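Local coordinates for QdtA (Thermoanaerobacterium thermosaccharolyticum, PDB 4ZU5), which is a mainly beta, cupin-fold protein of the WxcM-like family that pairs into a dimer and holds thymidine in a pocket, at residues 1-5 with 71-76; 47-53 with 94-100; 54-60 with 88-94; 62-68 with 80-85. One frame throughout, in Å; residues are numbered along the deposited sequence.

Contact 1. Residues 1-5 with 71-76; sequences MLYNV and LKIPDE
Leu2 lays its side chain (t,p) over the end of a beta hairpin, with CD2 3.9 Å from Leu71 CD1 and CD1 4.0 Å from both Ile73 CG1 and Glu76 CG. The chain start is irregular: Leu2 (phi -81°, psi 88°) centres an inverse gamma turn closed by a weak Tyr3 N to Met1 O bond of 3.0 Å. Residues 71-73 are extended, Leu71 and Ile73 pointing toward 1-5 and Lys72 away. A type II turn, Ile73 to Glu76, follows, with Glu76 N to Ile73 O at 2.9 Å and Ile73 N to Glu76 O at 3.1 Å; Pro74 fits its second position, and Asp75 takes the positive phi of the third. Leu2 and Glu76 are nearest, CA to CA 6.7 Å. The joint is largely apolar: Val5 CG1 meets Leu71 CD1 at 3.8 Å, and Ile73 CD1 lies 4.2 Å from Tyr3 CD1. Branched aliphatics suit it, filling space without needing partners. Met1 O lies 3.6 Å from Ile73 CD1 and Met1 CG 3.0 Å from Glu76 OE2; Glu76 OE1 salt-bridges Lys78. The hairpin tip sits between the chain start, leading into strand 5-9, and helix 125-136, whose Tyr128 touches Ile73 and Pro74.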
# COMPACT_ATOMS: atom_id res chain seq x y z
N MET A 1 11.28 11.47 -24.20
CA MET A 1 12.45 10.56 -24.34
C MET A 1 12.25 9.38 -23.42
O MET A 1 12.16 8.26 -23.91
CB MET A 1 13.79 11.29 -24.13
CG MET A 1 14.83 10.93 -25.18
SD MET A 1 15.51 12.32 -26.13
CE MET A 1 15.70 11.64 -27.78
N LEU A 2 12.08 9.59 -22.11
CA LEU A 2 11.64 8.46 -21.28
C LEU A 2 10.13 8.16 -21.31
O LEU A 2 9.38 8.51 -20.41
CB LEU A 2 12.16 8.49 -19.85
CG LEU A 2 12.08 7.04 -19.34
CD1 LEU A 2 13.22 6.14 -19.79
CD2 LEU A 2 12.03 7.09 -17.83
N TYR A 3 9.77 7.34 -22.28
CA TYR A 3 8.39 6.91 -22.48
C TYR A 3 7.86 5.99 -21.39
O TYR A 3 8.60 5.24 -20.80
CB TYR A 3 8.27 6.17 -23.81
CG TYR A 3 8.53 6.99 -25.04
CD1 TYR A 3 9.63 6.74 -25.86
CD2 TYR A 3 7.67 8.01 -25.41
CE1 TYR A 3 9.86 7.50 -26.99
CE2 TYR A 3 7.91 8.78 -26.52
CZ TYR A 3 9.00 8.51 -27.31
OH TYR A 3 9.18 9.28 -28.41
N ASN A 4 6.54 6.00 -21.21
CA ASN A 4 5.81 4.99 -20.45
C ASN A 4 6.04 5.11 -18.95
O ASN A 4 5.88 4.14 -18.18
CB ASN A 4 6.06 3.57 -20.95
CG ASN A 4 5.61 3.35 -22.40
OD1 ASN A 4 5.21 4.28 -23.14
ND2 ASN A 4 5.65 2.09 -22.79
N VAL A 5 6.36 6.32 -18.53
CA VAL A 5 6.63 6.62 -17.14
C VAL A 5 6.05 7.97 -16.77
O VAL A 5 6.10 8.88 -17.59
CB VAL A 5 8.17 6.61 -16.92
CG1 VAL A 5 8.52 7.04 -15.50
CG2 VAL A 5 8.69 5.21 -17.14
N LEU A 71 15.30 3.52 -14.18
CA LEU A 71 14.41 3.18 -15.26
C LEU A 71 15.21 3.20 -16.55
O LEU A 71 15.98 4.13 -16.81
CB LEU A 71 13.29 4.22 -15.40
CG LEU A 71 12.56 4.48 -14.09
CD1 LEU A 71 11.81 5.81 -14.13
CD2 LEU A 71 11.62 3.32 -13.86
N LYS A 72 14.97 2.21 -17.39
CA LYS A 72 15.59 2.25 -18.68
C LYS A 72 14.82 1.60 -19.81
O LYS A 72 14.09 0.63 -19.64
CB LYS A 72 17.02 1.72 -18.55
CG LYS A 72 17.35 0.42 -19.23
CD LYS A 72 18.51 -0.18 -18.46
CE LYS A 72 19.83 -0.04 -19.20
NZ LYS A 72 20.83 -0.78 -18.38
N ILE A 73 14.98 2.18 -20.98
CA ILE A 73 14.52 1.62 -22.20
C ILE A 73 15.74 1.76 -23.12
O ILE A 73 16.73 2.41 -22.76
CB ILE A 73 13.32 2.41 -22.77
CG1 ILE A 73 13.66 3.88 -23.08
CG2 ILE A 73 12.20 2.43 -21.75
CD1 ILE A 73 12.52 4.70 -23.68
N PRO A 74 15.63 1.25 -24.33
CA PRO A 74 16.81 1.32 -25.18
C PRO A 74 17.28 2.76 -25.37
O PRO A 74 16.48 3.67 -25.61
CB PRO A 74 16.33 0.67 -26.48
CG PRO A 74 15.31 -0.31 -26.01
CD PRO A 74 14.56 0.46 -24.96
N ASP A 75 18.58 2.95 -25.13
CA ASP A 75 19.24 4.22 -25.38
C ASP A 75 18.89 5.25 -24.33
O ASP A 75 19.39 6.35 -24.38
CB ASP A 75 18.88 4.77 -26.77
CG ASP A 75 19.40 3.89 -27.92
OD1 ASP A 75 20.45 3.23 -27.74
OD2 ASP A 75 18.78 3.87 -29.01
N GLU A 76 18.03 4.93 -23.35
CA GLU A 76 17.70 5.95 -22.39
C GLU A 76 17.70 5.42 -20.97
O GLU A 76 17.24 4.32 -20.73
CB GLU A 76 16.34 6.55 -22.75
CG GLU A 76 16.03 7.87 -22.06
CD GLU A 76 16.95 8.99 -22.53
OE1 GLU A 76 17.72 9.52 -21.69
OE2 GLU A 76 16.91 9.28 -23.74

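Contact 2. Residues 47-53 with 94-100; sequences TRGYHSH and LVWREMF. Unlike the reference sequence in segment 47-53: Ser52 (reference Ala). Unlike the reference sequence in segment 94-100: Leu94 (reference Phe), Val95 (reference Leu).
A G1 beta bulge interrupts this antiparallel strand pair near the thymidine pocket: the Arg48 side chain lies about 7 Å from the ligand, and pocket residue Tyr121 meets the His51 ring. Strands 47-53 and 96-100 run at 174°, their axes 4.5 Å apart. Arg48 and Met99 form a hydrogen-bonded pair (Arg48 N to Met99 O 2.9 Å, Met99 N to Arg48 O 2.8 Å), and Gly49 opposes Glu98 as a non-hydrogen-bonded pair. The register then slips by one, because Tyr50 and His51 both face Arg97: Arg97 O receives weak bonds from Tyr50 N (2.8 Å) and His51 N (3.4 Å), while Arg97 N bonds His51 O (3.0 Å). Gly49 (phi 96°, psi -111°) must be glycine: a CB would jam against the carbonyl O of Arg48, and clash with Met99 SD and Arg97 O. Leu94 N bonds His53 O at 2.8 Å, and Ser52 OG weakly bonds Val95 O at 2.8 Å. Arg48, His51, Arg97 and Met99 share one face. There Arg97 (chi1 88°, then m,m) folds back, setting CD 4.0 Å from the His51 ring centroid in a CH-pi contact and NH2 2.9 Å from Val95 O. Tyr50 takes Glu98 CG over its ring, centroid 4.0 Å away, and Trp96 NE1 bonds Glu98 OE2 at 2.9 Å. Such a bulged pair is consistent with a cupin (jelly-roll) beta barrel sheet close to the thymidine pocket.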
# COMPACT_ATOMS: atom_id res chain seq x y z
N THR A 47 20.76 -3.81 -4.66
CA THR A 47 19.99 -3.47 -5.84
C THR A 47 19.06 -4.61 -6.14
O THR A 47 19.49 -5.75 -6.21
CB THR A 47 20.89 -3.28 -7.07
OG1 THR A 47 21.81 -2.24 -6.75
CG2 THR A 47 20.05 -2.87 -8.29
N ARG A 48 17.78 -4.32 -6.28
CA ARG A 48 16.85 -5.39 -6.67
C ARG A 48 16.05 -4.96 -7.88
O ARG A 48 16.31 -3.90 -8.44
CB ARG A 48 15.92 -5.80 -5.53
CG ARG A 48 15.25 -4.65 -4.81
CD ARG A 48 14.43 -5.16 -3.63
NE ARG A 48 13.44 -6.14 -4.09
CZ ARG A 48 13.04 -7.21 -3.42
NH1 ARG A 48 12.19 -8.02 -3.98
NH2 ARG A 48 13.47 -7.47 -2.19
N GLY A 49 15.07 -5.77 -8.25
CA GLY A 49 14.30 -5.52 -9.47
C GLY A 49 14.85 -6.33 -10.64
O GLY A 49 14.75 -7.53 -10.66
N TYR A 50 15.44 -5.65 -11.62
CA TYR A 50 16.00 -6.27 -12.82
C TYR A 50 14.89 -7.00 -13.56
O TYR A 50 14.99 -8.20 -13.82
CB TYR A 50 17.12 -7.28 -12.48
CG TYR A 50 18.33 -6.67 -11.79
CD1 TYR A 50 19.32 -5.98 -12.50
CD2 TYR A 50 18.49 -6.79 -10.42
CE1 TYR A 50 20.44 -5.46 -11.85
CE2 TYR A 50 19.60 -6.29 -9.77
CZ TYR A 50 20.55 -5.62 -10.50
OH TYR A 50 21.57 -5.05 -9.80
N HIS A 51 13.86 -6.25 -13.99
CA HIS A 51 12.79 -6.86 -14.78
C HIS A 51 11.95 -5.82 -15.47
O HIS A 51 12.13 -4.61 -15.27
CB HIS A 51 11.94 -7.79 -13.89
CG HIS A 51 11.06 -7.07 -12.92
ND1 HIS A 51 11.46 -6.75 -11.64
CD2 HIS A 51 9.81 -6.55 -13.06
CE1 HIS A 51 10.51 -6.06 -11.04
NE2 HIS A 51 9.50 -5.92 -11.88
N SER A 52 11.15 -6.30 -16.40
CA SER A 52 10.14 -5.52 -17.06
C SER A 52 8.86 -6.34 -17.25
O SER A 52 8.75 -7.50 -16.80
CB SER A 52 10.66 -5.03 -18.41
OG SER A 52 9.75 -4.12 -19.02
N HIS A 53 7.87 -5.75 -17.92
CA HIS A 53 6.64 -6.46 -18.27
C HIS A 53 6.12 -6.03 -19.60
O HIS A 53 6.36 -4.90 -20.00
CB HIS A 53 5.54 -6.08 -17.30
CG HIS A 53 5.89 -6.37 -15.89
ND1 HIS A 53 5.66 -7.60 -15.32
CD2 HIS A 53 6.54 -5.63 -14.96
CE1 HIS A 53 6.07 -7.58 -14.06
NE2 HIS A 53 6.61 -6.40 -13.82
N LEU A 94 7.12 -2.38 -20.80
CA LEU A 94 8.39 -2.44 -21.48
C LEU A 94 9.35 -1.39 -21.03
O LEU A 94 10.22 -0.93 -21.79
CB LEU A 94 8.19 -2.33 -22.97
CG LEU A 94 7.57 -3.60 -23.56
CD1 LEU A 94 7.40 -3.37 -25.04
CD2 LEU A 94 8.33 -4.89 -23.30
N VAL A 95 9.29 -1.09 -19.75
CA VAL A 95 10.30 -0.29 -19.14
C VAL A 95 11.05 -1.21 -18.18
O VAL A 95 10.42 -1.92 -17.42
CB VAL A 95 9.67 0.84 -18.34
CG1 VAL A 95 10.72 1.59 -17.54
CG2 VAL A 95 8.95 1.82 -19.28
N TRP A 96 12.38 -1.23 -18.24
CA TRP A 96 13.19 -2.06 -17.36
C TRP A 96 13.45 -1.28 -16.11
O TRP A 96 13.81 -0.08 -16.14
CB TRP A 96 14.54 -2.43 -18.05
CG TRP A 96 15.50 -3.31 -17.28
CD1 TRP A 96 16.49 -2.88 -16.46
CD2 TRP A 96 15.60 -4.73 -17.29
NE1 TRP A 96 17.19 -3.94 -15.93
CE2 TRP A 96 16.67 -5.09 -16.43
CE3 TRP A 96 14.86 -5.74 -17.87
CZ2 TRP A 96 17.02 -6.41 -16.17
CZ3 TRP A 96 15.25 -7.04 -17.66
CH2 TRP A 96 16.30 -7.37 -16.78
N ARG A 97 13.37 -1.94 -14.96
CA ARG A 97 13.73 -1.21 -13.76
C ARG A 97 14.53 -1.98 -12.74
O ARG A 97 14.46 -3.21 -12.67
CB ARG A 97 12.51 -0.55 -13.12
CG ARG A 97 11.76 -1.41 -12.14
CD ARG A 97 11.29 -2.66 -12.82
NE ARG A 97 10.50 -2.44 -14.04
CZ ARG A 97 9.17 -2.33 -14.05
NH1 ARG A 97 8.51 -2.36 -12.90
NH2 ARG A 97 8.52 -2.21 -15.20
N GLU A 98 15.30 -1.20 -12.00
CA GLU A 98 16.08 -1.64 -10.83
C GLU A 98 15.90 -0.62 -9.71
O GLU A 98 15.63 0.56 -9.93
CB GLU A 98 17.56 -1.73 -11.24
CG GLU A 98 17.79 -2.71 -12.38
CD GLU A 98 19.12 -2.52 -13.08
OE1 GLU A 98 19.93 -1.75 -12.56
OE2 GLU A 98 19.30 -3.16 -14.14
N MET A 99 16.00 -1.08 -8.47
CA MET A 99 15.81 -0.23 -7.34
C MET A 99 16.99 -0.36 -6.38
O MET A 99 17.48 -1.46 -6.16
CB MET A 99 14.54 -0.64 -6.60
CG MET A 99 13.25 -0.54 -7.41
SD MET A 99 12.83 -2.06 -8.23
CE MET A 99 11.89 -2.81 -6.91
N PHE A 100 17.42 0.75 -5.80
CA PHE A 100 18.66 0.75 -5.01
C PHE A 100 18.74 1.93 -4.06
O PHE A 100 17.88 2.82 -4.07
CB PHE A 100 19.86 0.66 -5.98
CG PHE A 100 20.09 1.92 -6.77
CD1 PHE A 100 20.99 2.89 -6.32
CD2 PHE A 100 19.40 2.15 -7.94
CE1 PHE A 100 21.22 4.05 -7.03
CE2 PHE A 100 19.62 3.32 -8.65
CZ PHE A 100 20.49 4.29 -8.18

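Contact 3. Residues 54-60 with 88-94; sequences KKLHQVL and GLYIGPL. Unlike the reference sequence in segment 88-94: Leu94 (reference Phe).
Backbone hydrogen bonds set the register of strands 58-60 and 88-91, antiparallel at 151° with axes 4.3 Å apart. Gln58 pairs with Ile91 (Ile91 N to Gln58 O 2.9 Å, Gln58 N to Ile91 O 3.3 Å) and Leu60 with Leu89 (Leu60 N to Leu89 O and Leu89 N to Leu60 O, each 2.8 Å); between them Val59 and Tyr90 form a non-hydrogen-bonded pair. Beyond Gln58 the strands part, and a water bridges Leu56 O (2.8 Å) and Ile91 O (2.9 Å). Among side chains, His57 ND1 and Tyr90 OH share a 2.6 Å hydrogen bond, with His57 in m and Tyr90 in t. Gln58 turns to the opposite face, where its OE1 accepts from Arg97 and its NE2 bonds Tyr37. Apolar packing alternates likewise: Leu60 CD2 meets Ile91 CD1 at 3.9 Å, while Val59 CG2 lies 4.3 Å from Tyr90 CB. Glycine suits position 88, where a CB would crowd Val59 CG1. Pro93 closes the loop end, its CB 3.2 Å from Lys54 O and its CG 4.2 Å from the His57 ring centroid, an off-centre CH-pi contact. Aliphatics around one buried amide are consistent with the interior of a cupin (jelly-roll) beta barrel.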
# COMPACT_ATOMS: atom_id res chain seq x y z
N LYS A 54 5.32 -6.88 -20.22
CA LYS A 54 4.65 -6.49 -21.47
C LYS A 54 3.26 -5.87 -21.26
O LYS A 54 2.82 -5.05 -22.06
CB LYS A 54 4.49 -7.67 -22.43
CG LYS A 54 5.75 -8.49 -22.76
CD LYS A 54 5.95 -9.72 -21.86
CE LYS A 54 5.41 -11.05 -22.41
NZ LYS A 54 6.35 -11.65 -23.41
N LYS A 55 2.53 -6.29 -20.24
CA LYS A 55 1.11 -5.90 -20.16
C LYS A 55 0.72 -5.19 -18.84
O LYS A 55 -0.35 -4.62 -18.71
CB LYS A 55 0.24 -7.16 -20.33
CG LYS A 55 0.17 -7.60 -21.80
CD LYS A 55 -0.06 -9.09 -22.02
CE LYS A 55 -0.80 -9.74 -20.87
NZ LYS A 55 -1.35 -11.08 -21.26
N LEU A 56 1.55 -5.31 -17.84
CA LEU A 56 1.30 -4.82 -16.51
C LEU A 56 1.53 -3.30 -16.40
O LEU A 56 2.49 -2.77 -16.95
CB LEU A 56 2.23 -5.56 -15.56
CG LEU A 56 2.04 -5.27 -14.08
CD1 LEU A 56 0.65 -5.74 -13.64
CD2 LEU A 56 3.09 -5.93 -13.20
N HIS A 57 0.71 -2.63 -15.59
CA HIS A 57 0.87 -1.21 -15.29
C HIS A 57 1.00 -1.21 -13.78
O HIS A 57 0.36 -2.01 -13.11
CB HIS A 57 -0.33 -0.39 -15.80
CG HIS A 57 -0.49 -0.39 -17.29
ND1 HIS A 57 -0.12 0.66 -18.10
CD2 HIS A 57 -1.05 -1.31 -18.11
CE1 HIS A 57 -0.35 0.34 -19.36
NE2 HIS A 57 -0.90 -0.86 -19.39
N GLN A 58 1.90 -0.37 -13.27
CA GLN A 58 2.23 -0.31 -11.87
C GLN A 58 2.42 1.13 -11.47
O GLN A 58 2.78 1.97 -12.32
CB GLN A 58 3.60 -0.97 -11.69
CG GLN A 58 3.58 -2.47 -11.89
CD GLN A 58 4.86 -3.09 -11.34
OE1 GLN A 58 5.94 -2.52 -11.42
NE2 GLN A 58 4.73 -4.25 -10.73
N VAL A 59 2.25 1.39 -10.19
CA VAL A 59 2.64 2.63 -9.56
C VAL A 59 3.47 2.29 -8.35
O VAL A 59 3.03 1.56 -7.49
CB VAL A 59 1.40 3.45 -9.18
CG1 VAL A 59 1.73 4.66 -8.33
CG2 VAL A 59 0.70 3.92 -10.46
N LEU A 60 4.63 2.90 -8.26
CA LEU A 60 5.52 2.70 -7.12
C LEU A 60 5.45 3.91 -6.20
O LEU A 60 5.46 5.07 -6.65
CB LEU A 60 6.97 2.53 -7.60
CG LEU A 60 7.43 1.17 -8.13
CD1 LEU A 60 6.52 0.62 -9.24
CD2 LEU A 60 8.86 1.20 -8.66
N GLY A 88 3.54 9.16 -6.66
CA GLY A 88 3.72 7.82 -7.22
C GLY A 88 4.45 7.85 -8.54
O GLY A 88 4.29 8.81 -9.33
N LEU A 89 5.16 6.77 -8.82
CA LEU A 89 5.86 6.59 -10.09
C LEU A 89 5.10 5.54 -10.87
O LEU A 89 5.14 4.35 -10.57
CB LEU A 89 7.33 6.21 -9.87
CG LEU A 89 8.16 5.95 -11.13
CD1 LEU A 89 8.38 7.28 -11.81
CD2 LEU A 89 9.47 5.34 -10.71
N TYR A 90 4.43 6.01 -11.91
CA TYR A 90 3.75 5.12 -12.85
C TYR A 90 4.75 4.59 -13.82
O TYR A 90 5.52 5.34 -14.44
CB TYR A 90 2.72 5.90 -13.65
CG TYR A 90 2.15 5.16 -14.85
CD1 TYR A 90 1.31 4.07 -14.70
CD2 TYR A 90 2.54 5.48 -16.13
CE1 TYR A 90 0.91 3.33 -15.81
CE2 TYR A 90 2.12 4.76 -17.23
CZ TYR A 90 1.27 3.70 -17.08
OH TYR A 90 0.86 3.02 -18.24
N ILE A 91 4.68 3.28 -14.01
CA ILE A 91 5.54 2.61 -14.97
C ILE A 91 4.70 1.70 -15.81
O ILE A 91 4.18 0.72 -15.34
CB ILE A 91 6.65 1.76 -14.30
CG1 ILE A 91 7.49 2.62 -13.38
CG2 ILE A 91 7.53 1.10 -15.37
CD1 ILE A 91 8.46 1.84 -12.50
N GLY A 92 4.66 2.00 -17.10
CA GLY A 92 3.98 1.19 -18.06
C GLY A 92 4.80 0.07 -18.68
O GLY A 92 5.82 -0.31 -18.14
N PRO A 93 4.27 -0.56 -19.73
CA PRO A 93 4.89 -1.72 -20.35
C PRO A 93 6.24 -1.40 -20.97
O PRO A 93 6.49 -0.27 -21.45
CB PRO A 93 3.90 -2.09 -21.44
CG PRO A 93 2.60 -1.80 -20.78
CD PRO A 93 2.86 -0.44 -20.16
N LEU A 94 7.12 -2.38 -20.80
CA LEU A 94 8.39 -2.44 -21.48
C LEU A 94 9.35 -1.39 -21.03
O LEU A 94 10.22 -0.93 -21.79
CB LEU A 94 8.19 -2.33 -22.97
CG LEU A 94 7.57 -3.60 -23.56
CD1 LEU A 94 7.40 -3.37 -25.04
CD2 LEU A 94 8.33 -4.89 -23.30
O HOH W 1 4.79 -2.11 -15.50

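Contact 4. Residues 62-68 with 80-85; sequences CLNGSVK and IELNDP
The hairpin of strands 67-73 and 76-82 ends here at its open side, where the chain turns from strand 58-64 through Gly65 and Ser66 into strand 67-73. Val67 and Leu82 make the last hydrogen-bonded pair, Leu82 N to Val67 O at 2.8 Å and Val67 N to Leu82 O at 3.1 Å; Lys68 and Glu81 follow as a non-hydrogen-bonded pair. Gly65, at phi 73°, suits that connecting turn. Two waters take over where direct pairing stops: one accepts from Cys62 N (3.0 Å) and donates to Asp84 O (2.7 Å), and the other donates to Gly65 O (2.8 Å) and Asn83 O (2.7 Å). Cys62 O receives a CA-H...O contact from Pro85 CA at 3.4 Å. Lys68 NZ has its stronger partner in Asp101, and its salt bridge to Glu81 OE1 is long, 3.8 Å. Asp84 OD1 is met by Ser86, and Pro85 O by Tyr38 of the second subunit, placing the 83-85 end at the subunit interface. Apolar side chains fill the buried side: Cys62 CB lies 3.7 Å from Leu82 CB, and Val67 CG1 4.2 Å from it. On the exposed side Asn83 ND2 donates to Glu81 OE2 at 3.2 Å.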
# COMPACT_ATOMS: atom_id res chain seq x y z
N CYS A 62 7.08 5.43 -2.32
CA CYS A 62 7.96 5.24 -1.16
C CYS A 62 7.34 5.89 0.05
O CYS A 62 7.11 7.11 0.05
CB CYS A 62 9.32 5.83 -1.46
SG CYS A 62 10.33 5.74 0.05
N LEU A 63 6.85 5.06 0.99
CA LEU A 63 5.96 5.49 2.06
C LEU A 63 6.77 5.98 3.27
O LEU A 63 6.24 6.65 4.13
CB LEU A 63 5.02 4.34 2.50
CG LEU A 63 4.08 3.87 1.37
CD1 LEU A 63 3.01 2.95 1.92
CD2 LEU A 63 3.42 5.03 0.67
N ASN A 64 8.05 5.66 3.27
CA ASN A 64 8.94 6.08 4.36
C ASN A 64 10.37 5.95 3.85
O ASN A 64 10.71 5.04 3.07
CB ASN A 64 8.79 5.17 5.57
CG ASN A 64 9.51 5.74 6.78
OD1 ASN A 64 9.31 6.90 7.18
ND2 ASN A 64 10.37 4.93 7.34
N GLY A 65 11.18 6.93 4.23
CA GLY A 65 12.57 6.98 3.77
C GLY A 65 12.67 7.37 2.31
O GLY A 65 11.90 8.19 1.82
N SER A 66 13.66 6.78 1.65
CA SER A 66 13.98 7.07 0.27
C SER A 66 14.57 5.86 -0.43
O SER A 66 15.16 4.96 0.21
CB SER A 66 14.96 8.26 0.26
OG SER A 66 16.03 7.92 -0.59
N VAL A 67 14.36 5.79 -1.75
CA VAL A 67 14.81 4.72 -2.60
C VAL A 67 14.93 5.29 -4.01
O VAL A 67 14.17 6.18 -4.41
CB VAL A 67 13.87 3.48 -2.61
CG1 VAL A 67 12.46 3.88 -3.05
CG2 VAL A 67 14.40 2.37 -3.50
N LYS A 68 15.89 4.76 -4.74
CA LYS A 68 16.18 5.18 -6.10
C LYS A 68 15.76 4.14 -7.10
O LYS A 68 16.05 2.92 -6.99
CB LYS A 68 17.69 5.50 -6.21
CG LYS A 68 18.09 6.84 -5.59
CD LYS A 68 19.59 7.08 -5.71
CE LYS A 68 20.03 8.23 -4.84
NZ LYS A 68 20.10 7.76 -3.43
N ILE A 80 15.22 8.03 -10.71
CA ILE A 80 14.28 8.84 -9.97
C ILE A 80 14.35 8.46 -8.50
O ILE A 80 14.26 7.26 -8.18
CB ILE A 80 12.85 8.46 -10.40
CG1 ILE A 80 12.70 8.58 -11.92
CG2 ILE A 80 11.85 9.33 -9.67
CD1 ILE A 80 12.63 10.00 -12.37
N GLU A 81 14.50 9.45 -7.63
CA GLU A 81 14.43 9.22 -6.20
C GLU A 81 13.05 9.45 -5.66
O GLU A 81 12.45 10.52 -5.85
CB GLU A 81 15.42 10.09 -5.44
CG GLU A 81 15.49 9.73 -3.99
CD GLU A 81 16.49 10.56 -3.23
OE1 GLU A 81 17.63 10.66 -3.69
OE2 GLU A 81 16.13 11.09 -2.19
N LEU A 82 12.53 8.43 -5.01
CA LEU A 82 11.23 8.51 -4.39
C LEU A 82 11.41 8.65 -2.89
O LEU A 82 12.13 7.85 -2.29
CB LEU A 82 10.42 7.23 -4.66
CG LEU A 82 10.11 6.94 -6.12
CD1 LEU A 82 9.39 5.63 -6.28
CD2 LEU A 82 9.24 8.08 -6.67
N ASN A 83 10.74 9.66 -2.34
CA ASN A 83 10.93 10.06 -0.96
C ASN A 83 9.79 10.84 -0.41
O ASN A 83 9.90 11.40 0.67
CB ASN A 83 12.18 10.93 -0.87
CG ASN A 83 12.10 12.13 -1.79
OD1 ASN A 83 11.02 12.65 -2.10
ND2 ASN A 83 13.26 12.57 -2.25
N ASP A 84 8.68 10.86 -1.15
CA ASP A 84 7.50 11.54 -0.73
C ASP A 84 6.33 10.55 -0.82
O ASP A 84 5.96 10.18 -1.90
CB ASP A 84 7.33 12.73 -1.68
CG ASP A 84 6.19 13.64 -1.32
OD1 ASP A 84 5.21 13.25 -0.65
OD2 ASP A 84 6.22 14.81 -1.74
N PRO A 85 5.63 10.26 0.28
CA PRO A 85 4.51 9.34 0.14
C PRO A 85 3.35 9.82 -0.75
O PRO A 85 2.50 9.01 -1.13
CB PRO A 85 4.06 9.13 1.60
CG PRO A 85 5.27 9.43 2.43
CD PRO A 85 6.01 10.52 1.68
O HOH W 2 7.04 8.19 -3.44
O HOH W 3 11.80 10.85 2.54

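Overall arrangement
Contacts 2 and 3 are the buried ones and belong to opposing sheets; the Arg97 to Gln58 hydrogen bond joins them across the interior, and Leu94 serves both. Contacts 1 and 4 are only partly buried and sit at the two ends of the hairpin 67-73/76-82, about 20 Å apart between centres. Contact 1 is mostly apolar packing with no direct backbone pairing, whereas contact 4 mixes a short ladder with waters and charges; contact 2 adds aromatic and guanidinium chemistry, and contact 3 combines a regular ladder with aliphatic filling. Strand 96-100 lies beside strand 67-73, joined by Lys72 N to Trp96 O and Phe100 N to Lys68 O bonds. Contacts 2 and 4 also reach the second subunit.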